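Local coordinates for protein neuraminidase (Influenza A virus, PDB 4GDI) that is a neuraminidase-like influenza surface protein whose relatives remove terminal sialic acid, but whose own putative active site has diverged, at residues W9-M15 against Y203-N207; I155-F160 against F227-L231; G322-P326 against I337-L341. All blocks are in the same frame, centred on the assembly; numbering follows the deposited sequence.

Contact 3 is the most central, its centre about 8 Å from that of the chain, and lies within one propeller blade: strand pairing with a buried aromatic lining. Contacts 1 and 2, with centres about 18 Å out, share the blade of strands 200-205 to 233-236. Contact 2, mostly buried, ties that blade to the preceding one by a water, two phenylalanines and a salt bridge between partly exposed residues. Contact 1, apolar inside and exposed at Asn-206, lays an N-terminal loop on it. Contact 1 touches contact 2 through Trp-9 O and Glu-156 N (3.0 Å) and contact 3 through Thr-204 O and Gln-325 NE2 (2.8 Å), both probable hydrogen bonds; contacts 2 and 3 do not touch.

Contact 1: W9-M15 against Y203-N207; sequences WRAKSQM and YTINN
This is a loop packed on the end of a strand: residues 9-15, ahead of strand 20-25, bend around the last residues of strand 200-205, the first strand of a four-stranded antiparallel blade of the neuraminidase beta-propeller. The loop runs extended through Lys-12, turns at Ser-13 (phi/psi -69/-25) and extends again to Met-15. The nearest CA pairs, Ala-11 with Ile-205 and Ser-13 with Asn-206, are both 5.9 Å apart. Ile-205 (t, p) pushes its CD1 into the bend, 3.6 Å from Lys-12 O, 3.7 Å from Gln-14 C and 3.4 Å from Met-15 N. Met-15, t about chi1 and chi2 and m about chi3, brings CE to 3.6 Å from Tyr-203 CE2, while the tyrosine hydroxyl bonds to Glu-274. On the other arm, Ala-11 CB lies 3.7 Å from Thr-204 O, and Trp-9 (chi1 t) reaches Thr-204 CG2 with CH2 at 3.9 Å. Lys-12 points away, its NZ held by the carbonyls of Asp-329 and Ser-332. Beyond the strand, Asn-206 takes positive phi (21/69) and is poorly ordered. Its ND2 gives a weak hydrogen bond to Ser-13 O at 3.3 Å.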
loop_
_atom_site.group_PDB
_atom_site.type_symbol
_atom_site.label_atom_id
_atom_site.label_comp_id
_atom_site.label_asym_id
_atom_site.label_seq_id
_atom_site.Cartn_x
_atom_site.Cartn_y
_atom_site.Cartn_z
ATOM N N TRP A 9 12.120 -10.953 -22.173
ATOM C CA TRP A 9 12.270 -9.646 -22.761
ATOM C C TRP A 9 13.492 -9.603 -23.653
ATOM O O TRP A 9 14.472 -10.303 -23.414
ATOM C CB TRP A 9 12.416 -8.608 -21.651
ATOM C CG TRP A 9 12.647 -7.242 -22.148
ATOM C CD1 TRP A 9 11.706 -6.363 -22.558
ATOM C CD2 TRP A 9 13.909 -6.573 -22.270
ATOM N NE1 TRP A 9 12.293 -5.183 -22.938
ATOM C CE2 TRP A 9 13.648 -5.282 -22.768
ATOM C CE3 TRP A 9 15.232 -6.939 -22.003
ATOM C CZ2 TRP A 9 14.664 -4.346 -23.016
ATOM C CZ3 TRP A 9 16.240 -6.014 -22.241
ATOM C CH2 TRP A 9 15.949 -4.727 -22.743
ATOM N N ARG A 10 13.427 -8.776 -24.685
ATOM C CA ARG A 10 14.628 -8.358 -25.388
ATOM C C ARG A 10 14.399 -6.949 -25.890
ATOM O O ARG A 10 13.257 -6.535 -26.080
ATOM C CB ARG A 10 14.961 -9.304 -26.542
ATOM C CG ARG A 10 14.009 -9.221 -27.709
ATOM C CD ARG A 10 13.943 -10.552 -28.441
ATOM N NE ARG A 10 13.387 -11.600 -27.581
ATOM C CZ ARG A 10 12.252 -12.261 -27.803
ATOM N NH1 ARG A 10 11.513 -12.022 -28.884
ATOM N NH2 ARG A 10 11.857 -13.184 -26.934
ATOM N N ALA A 11 15.483 -6.218 -26.107
ATOM C CA ALA A 11 15.402 -4.844 -26.574
ATOM C C ALA A 11 14.670 -4.763 -27.911
ATOM O O ALA A 11 14.677 -5.706 -28.683
ATOM C CB ALA A 11 16.787 -4.270 -26.719
ATOM N N LYS A 12 14.053 -3.623 -28.182
ATOM C CA LYS A 12 13.443 -3.406 -29.481
ATOM C C LYS A 12 14.584 -3.337 -30.483
ATOM O O LYS A 12 15.732 -3.161 -30.092
ATOM C CB LYS A 12 12.597 -2.132 -29.484
ATOM C CG LYS A 12 11.671 -2.061 -28.282
ATOM C CD LYS A 12 10.347 -1.391 -28.585
ATOM C CE LYS A 12 9.394 -1.560 -27.397
ATOM N NZ LYS A 12 7.980 -1.560 -27.807
ATOM N N SER A 13 14.263 -3.461 -31.767
ATOM C CA SER A 13 15.258 -3.793 -32.787
ATOM C C SER A 13 16.281 -2.695 -33.055
ATOM O O SER A 13 17.377 -2.965 -33.522
ATOM C CB SER A 13 14.563 -4.197 -34.098
ATOM O OG SER A 13 13.766 -3.137 -34.607
ATOM N N GLN A 14 15.930 -1.450 -32.779
ATOM C CA GLN A 14 16.887 -0.372 -32.950
ATOM C C GLN A 14 16.726 0.617 -31.810
ATOM O O GLN A 14 15.641 0.768 -31.269
ATOM C CB GLN A 14 16.664 0.342 -34.286
ATOM C CG GLN A 14 16.838 -0.550 -35.516
ATOM C CD GLN A 14 18.272 -1.042 -35.691
ATOM O OE1 GLN A 14 19.223 -0.394 -35.246
ATOM N NE2 GLN A 14 18.430 -2.197 -36.338
ATOM N N MET A 15 17.812 1.282 -31.453
ATOM C CA MET A 15 17.760 2.321 -30.441
ATOM C C MET A 15 17.105 3.561 -31.011
ATOM O O MET A 15 17.322 3.896 -32.168
ATOM C CB MET A 15 19.164 2.675 -29.978
ATOM C CG MET A 15 19.160 3.724 -28.854
ATOM S SD MET A 15 20.770 3.964 -28.073
ATOM C CE MET A 15 20.898 2.406 -27.174
ATOM N N TYR A 203 23.987 -1.351 -21.150
ATOM C CA TYR A 203 22.688 -1.404 -21.807
ATOM C C TYR A 203 22.816 -2.429 -22.919
ATOM O O TYR A 203 23.922 -2.895 -23.207
ATOM C CB TYR A 203 22.257 -0.037 -22.349
ATOM C CG TYR A 203 23.177 0.510 -23.400
ATOM C CD1 TYR A 203 24.289 1.273 -23.047
ATOM C CD2 TYR A 203 22.943 0.270 -24.750
ATOM C CE1 TYR A 203 25.145 1.784 -24.011
ATOM C CE2 TYR A 203 23.790 0.782 -25.726
ATOM C CZ TYR A 203 24.891 1.532 -25.343
ATOM O OH TYR A 203 25.733 2.027 -26.297
ATOM N N THR A 204 21.691 -2.814 -23.514
ATOM C CA THR A 204 21.719 -3.762 -24.617
ATOM C C THR A 204 20.955 -3.249 -25.841
ATOM O O THR A 204 19.936 -2.569 -25.722
ATOM C CB THR A 204 21.150 -5.121 -24.206
ATOM O OG1 THR A 204 21.259 -6.026 -25.314
ATOM C CG2 THR A 204 19.700 -4.991 -23.795
ATOM N N ILE A 205 21.480 -3.569 -27.017
ATOM C CA ILE A 205 20.836 -3.207 -28.278
ATOM C C ILE A 205 21.343 -4.124 -29.385
ATOM O O ILE A 205 22.524 -4.486 -29.388
ATOM C CB ILE A 205 21.122 -1.741 -28.664
ATOM C CG1 ILE A 205 20.159 -1.273 -29.764
ATOM C CG2 ILE A 205 22.563 -1.573 -29.129
ATOM C CD1 ILE A 205 18.689 -1.301 -29.358
ATOM N N ASN A 206 20.460 -4.448 -30.336
ATOM C CA ASN A 206 20.627 -5.574 -31.280
ATOM C C ASN A 206 21.604 -6.667 -30.837
ATOM O O ASN A 206 22.675 -6.826 -31.416
ATOM C CB ASN A 206 20.955 -5.123 -32.725
ATOM C CG ASN A 206 21.448 -3.692 -32.821
ATOM O OD1 ASN A 206 22.497 -3.347 -32.275
ATOM N ND2 ASN A 206 20.711 -2.857 -33.568
ATOM N N ASN A 207 21.211 -7.419 -29.809
ATOM C CA ASN A 207 21.984 -8.569 -29.318
ATOM C C ASN A 207 23.439 -8.304 -28.849
ATOM O O ASN A 207 24.215 -9.241 -28.648
ATOM C CB ASN A 207 21.956 -9.687 -30.361
ATOM C CG ASN A 207 20.554 -10.252 -30.568
ATOM O OD1 ASN A 207 20.125 -11.163 -29.855
ATOM N ND2 ASN A 207 19.831 -9.703 -31.541
#

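Contact 2: I155-F160 against F227-L231; sequences IEGSCF and FTKEL
A lysine reaches from one propeller blade into the turn of the blade before it. Lys-229, in the loop after strand 224-228, has chi2 and chi4 t and a bend at chi3 (93°), so that NZ forms a salt bridge with Glu-156 OE1 at 2.9 Å. The receiving turn is type I', Ile-155 to Ser-158, with Glu-156 at 51/40 and Gly-157 at 92/-15, closed by Ile-155 N to Ser-158 O (2.8 Å) and Ser-158 N to Ile-155 O (3.0 Å). Ile-155 CA and Lys-229 CA are 7.9 Å apart, and the lysine CD packs on Ile-155 CG2 at 3.8 Å. Lys-229 belongs to a type I turn, Thr-228 to Leu-231, with an ST turn in which Glu-230 N bonds Thr-228 OG1 at 3.0 Å. Beside the lysine's aliphatic part, Phe-160 (m) receives the edge of Phe-227 (p) on its face in an offset edge-to-face pair, centroids 5.9 Å apart and planes at 62°; Leu-231 CD2 meets Phe-160 CE2 at 3.7 Å. Ser-158 OG also bonds Glu-178, a calcium-site residue with no ion bound in this chain. Water 1 joins Lys-229 NZ (2.9 Å), Glu-156 O (2.8 Å) and Ser-158 OG (3.0 Å).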
loop_
_atom_site.group_PDB
_atom_site.type_symbol
_atom_site.label_atom_id
_atom_site.label_comp_id
_atom_site.label_asym_id
_atom_site.label_seq_id
_atom_site.Cartn_x
_atom_site.Cartn_y
_atom_site.Cartn_z
ATOM N N ILE A 155 18.814 -10.689 -22.056
ATOM C CA ILE A 155 18.457 -10.847 -23.456
ATOM C C ILE A 155 17.864 -12.241 -23.659
ATOM O O ILE A 155 18.560 -13.237 -23.482
ATOM C CB ILE A 155 19.685 -10.755 -24.382
ATOM C CG1 ILE A 155 20.459 -9.472 -24.148
ATOM C CG2 ILE A 155 19.262 -10.806 -25.850
ATOM C CD1 ILE A 155 21.721 -9.420 -24.960
ATOM N N GLU A 156 16.583 -12.309 -24.004
ATOM C CA GLU A 156 15.939 -13.592 -24.298
ATOM C C GLU A 156 16.175 -14.627 -23.204
ATOM O O GLU A 156 16.406 -15.775 -23.495
ATOM C CB GLU A 156 16.458 -14.155 -25.634
ATOM C CG GLU A 156 16.008 -13.366 -26.855
ATOM C CD GLU A 156 17.024 -13.379 -27.999
ATOM O OE1 GLU A 156 18.058 -14.074 -27.888
ATOM O OE2 GLU A 156 16.790 -12.677 -29.009
ATOM N N GLY A 157 16.128 -14.217 -21.945
ATOM C CA GLY A 157 16.251 -15.160 -20.853
ATOM C C GLY A 157 17.659 -15.387 -20.323
ATOM O O GLY A 157 17.819 -15.977 -19.259
ATOM N N SER A 158 18.678 -14.963 -21.065
ATOM C CA SER A 158 20.048 -14.975 -20.543
ATOM C C SER A 158 20.402 -13.604 -19.951
ATOM O O SER A 158 20.264 -12.584 -20.628
ATOM C CB SER A 158 21.052 -15.306 -21.657
ATOM O OG SER A 158 20.870 -16.610 -22.174
ATOM N N CYS A 159 20.874 -13.580 -18.711
ATOM C CA CYS A 159 21.256 -12.324 -18.057
ATOM C C CYS A 159 22.773 -12.244 -17.829
ATOM O O CYS A 159 23.400 -13.203 -17.378
ATOM C CB CYS A 159 20.505 -12.179 -16.731
ATOM S SG CYS A 159 18.681 -12.130 -16.925
ATOM N N PHE A 160 23.359 -11.091 -18.128
ATOM C CA PHE A 160 24.807 -10.933 -18.056
ATOM C C PHE A 160 25.181 -9.869 -17.030
ATOM O O PHE A 160 24.503 -8.852 -16.910
ATOM C CB PHE A 160 25.346 -10.536 -19.426
ATOM C CG PHE A 160 24.991 -11.511 -20.509
ATOM C CD1 PHE A 160 23.753 -11.458 -21.127
ATOM C CD2 PHE A 160 25.907 -12.472 -20.919
ATOM C CE1 PHE A 160 23.418 -12.365 -22.139
ATOM C CE2 PHE A 160 25.574 -13.388 -21.929
ATOM C CZ PHE A 160 24.326 -13.329 -22.529
ATOM N N PHE A 227 30.308 -6.567 -25.808
ATOM C CA PHE A 227 30.320 -8.016 -25.879
ATOM C C PHE A 227 29.012 -8.594 -26.390
ATOM O O PHE A 227 28.001 -7.903 -26.439
ATOM C CB PHE A 227 30.761 -8.632 -24.540
ATOM C CG PHE A 227 29.764 -8.515 -23.411
ATOM C CD1 PHE A 227 28.835 -9.518 -23.181
ATOM C CD2 PHE A 227 29.820 -7.450 -22.516
ATOM C CE1 PHE A 227 27.951 -9.443 -22.118
ATOM C CE2 PHE A 227 28.943 -7.374 -21.444
ATOM C CZ PHE A 227 28.008 -8.372 -21.241
ATOM N N THR A 228 29.072 -9.845 -26.836
ATOM C CA THR A 228 27.929 -10.533 -27.414
ATOM C C THR A 228 27.319 -11.527 -26.429
ATOM O O THR A 228 27.892 -11.820 -25.362
ATOM C CB THR A 228 28.318 -11.318 -28.676
ATOM O OG1 THR A 228 29.110 -12.461 -28.311
ATOM C CG2 THR A 228 29.110 -10.446 -29.670
ATOM N N LYS A 229 26.160 -12.055 -26.801
ATOM C CA LYS A 229 25.524 -13.133 -26.060
ATOM C C LYS A 229 26.433 -14.349 -25.930
ATOM O O LYS A 229 26.233 -15.168 -25.055
ATOM C CB LYS A 229 24.237 -13.572 -26.764
ATOM C CG LYS A 229 22.995 -12.844 -26.324
ATOM C CD LYS A 229 21.754 -13.527 -26.890
ATOM C CE LYS A 229 21.178 -14.546 -25.911
ATOM N NZ LYS A 229 20.218 -15.469 -26.570
ATOM N N GLU A 230 27.413 -14.481 -26.819
ATOM C CA GLU A 230 28.329 -15.624 -26.788
ATOM C C GLU A 230 29.622 -15.330 -26.010
ATOM O O GLU A 230 30.538 -16.152 -25.977
ATOM C CB GLU A 230 28.672 -16.042 -28.216
ATOM C CG GLU A 230 27.439 -16.421 -29.043
ATOM C CD GLU A 230 26.580 -17.518 -28.390
ATOM O OE1 GLU A 230 27.115 -18.388 -27.640
ATOM O OE2 GLU A 230 25.352 -17.493 -28.624
ATOM N N LEU A 231 29.680 -14.152 -25.392
ATOM C CA LEU A 231 30.808 -13.722 -24.555
ATOM C C LEU A 231 32.058 -13.387 -25.342
ATOM O O LEU A 231 33.137 -13.276 -24.772
ATOM C CB LEU A 231 31.134 -14.733 -23.457
ATOM C CG LEU A 231 29.936 -15.032 -22.546
ATOM C CD1 LEU A 231 30.342 -15.882 -21.344
ATOM C CD2 LEU A 231 29.270 -13.752 -22.082
HETATM O O HOH W 1 18.864 -16.686 -24.374
#

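Contact 3: G322-P326 against I337-L341; sequences GFFQP and ICFWL
Four backbone hydrogen bonds join the end of strand 317-324 to the start of strand 338-346. Gly-322 N gives to Trp-340 O at 3.0 Å and Trp-340 N to Gly-322 O at 2.7 Å; Phe-324 N reaches Cys-338 O and Cys-338 N reaches Phe-324 O, both at 3.0 Å. Between these hydrogen-bonded pairs Phe-323 and Phe-339 form a non-hydrogen-bonded one, CA atoms 4.2 Å apart. Phe-323 N bonds Thr-201 OG1, and the Phe-339 backbone pairs with Phe-359. Phe-323 O accepts from water 2 (2.7 Å), which accepts from Trp-340 NE1 at 3.0 Å. The N-to-C directions of the short segments 322-324 and 338-341 differ by 134°, their axes coming within 4.4 Å. They belong to the blade that closes the propeller ring, completed by N-terminal strand 20-25. Trp-340 (p) folds over Gly-322, whose CA lies 4.0 Å from the five-membered ring centroid; a CB there would come within 2.8 Å of Trp-340 CZ2. Cys-338, disulfide-bonded to Cys-360, sits with CB 3.5 Å from the centroid of the Phe-324 (p) ring, over its face. Phe-323 CD1 meets Ile-337 CD1 at 3.7 Å. Gln-325 N gives to Glu-151 OE2 and its NE2 to Thr-204 O; Pro-326 O accepts from Gln-335 NE2.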
loop_
_atom_site.group_PDB
_atom_site.type_symbol
_atom_site.label_atom_id
_atom_site.label_comp_id
_atom_site.label_asym_id
_atom_site.label_seq_id
_atom_site.Cartn_x
_atom_site.Cartn_y
_atom_site.Cartn_z
ATOM N N GLY A 322 24.599 6.126 -14.313
ATOM C CA GLY A 322 24.660 4.921 -15.130
ATOM C C GLY A 322 23.368 4.674 -15.858
ATOM O O GLY A 322 22.379 5.382 -15.641
ATOM N N PHE A 323 23.375 3.658 -16.716
ATOM C CA PHE A 323 22.248 3.398 -17.595
ATOM C C PHE A 323 21.124 2.628 -16.936
ATOM O O PHE A 323 21.350 1.814 -16.040
ATOM C CB PHE A 323 22.696 2.535 -18.778
ATOM C CG PHE A 323 23.686 3.194 -19.681
ATOM C CD1 PHE A 323 23.323 4.284 -20.443
ATOM C CD2 PHE A 323 24.966 2.664 -19.821
ATOM C CE1 PHE A 323 24.227 4.872 -21.292
ATOM C CE2 PHE A 323 25.871 3.243 -20.665
ATOM C CZ PHE A 323 25.495 4.344 -21.413
ATOM N N PHE A 324 19.910 2.868 -17.412
ATOM C CA PHE A 324 18.847 1.862 -17.307
ATOM C C PHE A 324 17.973 1.927 -18.555
ATOM O O PHE A 324 17.962 2.935 -19.272
ATOM C CB PHE A 324 18.002 2.022 -16.041
ATOM C CG PHE A 324 17.055 3.208 -16.059
ATOM C CD1 PHE A 324 17.473 4.459 -15.638
ATOM C CD2 PHE A 324 15.727 3.044 -16.436
ATOM C CE1 PHE A 324 16.587 5.540 -15.615
ATOM C CE2 PHE A 324 14.834 4.113 -16.431
ATOM C CZ PHE A 324 15.261 5.365 -16.008
ATOM N N GLN A 325 17.273 0.838 -18.836
ATOM C CA GLN A 325 16.430 0.785 -20.028
ATOM C C GLN A 325 14.987 0.470 -19.661
ATOM O O GLN A 325 14.714 -0.533 -18.998
ATOM C CB GLN A 325 16.941 -0.268 -21.021
ATOM C CG GLN A 325 18.262 0.079 -21.680
ATOM C CD GLN A 325 18.741 -1.032 -22.600
ATOM O OE1 GLN A 325 19.117 -2.117 -22.141
ATOM N NE2 GLN A 325 18.698 -0.783 -23.893
ATOM N N PRO A 326 14.059 1.334 -20.096
ATOM C CA PRO A 326 12.635 1.007 -19.981
ATOM C C PRO A 326 12.374 -0.283 -20.744
ATOM O O PRO A 326 12.980 -0.485 -21.791
ATOM C CB PRO A 326 11.938 2.175 -20.681
ATOM C CG PRO A 326 12.950 3.275 -20.742
ATOM C CD PRO A 326 14.294 2.610 -20.791
ATOM N N ILE A 337 16.611 4.747 -24.130
ATOM C CA ILE A 337 17.756 4.652 -23.223
ATOM C C ILE A 337 17.644 5.772 -22.197
ATOM O O ILE A 337 17.259 6.908 -22.525
ATOM C CB ILE A 337 19.115 4.723 -23.987
ATOM C CG1 ILE A 337 20.296 4.522 -23.032
ATOM C CG2 ILE A 337 19.270 6.032 -24.731
ATOM C CD1 ILE A 337 20.303 3.171 -22.347
ATOM N N CYS A 338 17.941 5.447 -20.944
ATOM C CA CYS A 338 17.841 6.433 -19.875
ATOM C C CYS A 338 19.086 6.335 -19.016
ATOM O O CYS A 338 19.859 5.383 -19.131
ATOM C CB CYS A 338 16.602 6.165 -19.003
ATOM S SG CYS A 338 14.996 6.106 -19.846
ATOM N N PHE A 339 19.299 7.320 -18.153
ATOM C CA PHE A 339 20.348 7.168 -17.167
ATOM C C PHE A 339 19.862 7.655 -15.822
ATOM O O PHE A 339 18.908 8.433 -15.733
ATOM C CB PHE A 339 21.644 7.876 -17.601
ATOM C CG PHE A 339 21.529 9.384 -17.712
ATOM C CD1 PHE A 339 21.774 10.195 -16.621
ATOM C CD2 PHE A 339 21.221 9.980 -18.926
ATOM C CE1 PHE A 339 21.681 11.577 -16.729
ATOM C CE2 PHE A 339 21.128 11.362 -19.044
ATOM C CZ PHE A 339 21.364 12.160 -17.940
ATOM N N TRP A 340 20.490 7.151 -14.764
ATOM C CA TRP A 340 20.226 7.643 -13.427
ATOM C C TRP A 340 21.451 8.454 -12.994
ATOM O O TRP A 340 22.569 8.229 -13.487
ATOM C CB TRP A 340 19.915 6.492 -12.450
ATOM C CG TRP A 340 20.919 5.334 -12.477
ATOM C CD1 TRP A 340 20.779 4.143 -13.128
ATOM C CD2 TRP A 340 22.195 5.279 -11.820
ATOM N NE1 TRP A 340 21.883 3.355 -12.925
ATOM C CE2 TRP A 340 22.769 4.032 -12.123
ATOM C CE3 TRP A 340 22.908 6.168 -11.005
ATOM C CZ2 TRP A 340 24.022 3.649 -11.644
ATOM C CZ3 TRP A 340 24.141 5.787 -10.538
ATOM C CH2 TRP A 340 24.687 4.546 -10.853
ATOM N N LEU A 341 21.239 9.383 -12.069
ATOM C CA LEU A 341 22.293 10.282 -11.625
ATOM C C LEU A 341 22.077 10.703 -10.170
ATOM O O LEU A 341 20.994 11.151 -9.810
ATOM C CB LEU A 341 22.314 11.512 -12.533
ATOM C CG LEU A 341 23.104 12.734 -12.061
ATOM C CD1 LEU A 341 24.575 12.453 -12.126
ATOM C CD2 LEU A 341 22.741 13.922 -12.932
HETATM O O HOH W 2 20.818 0.622 -13.665
#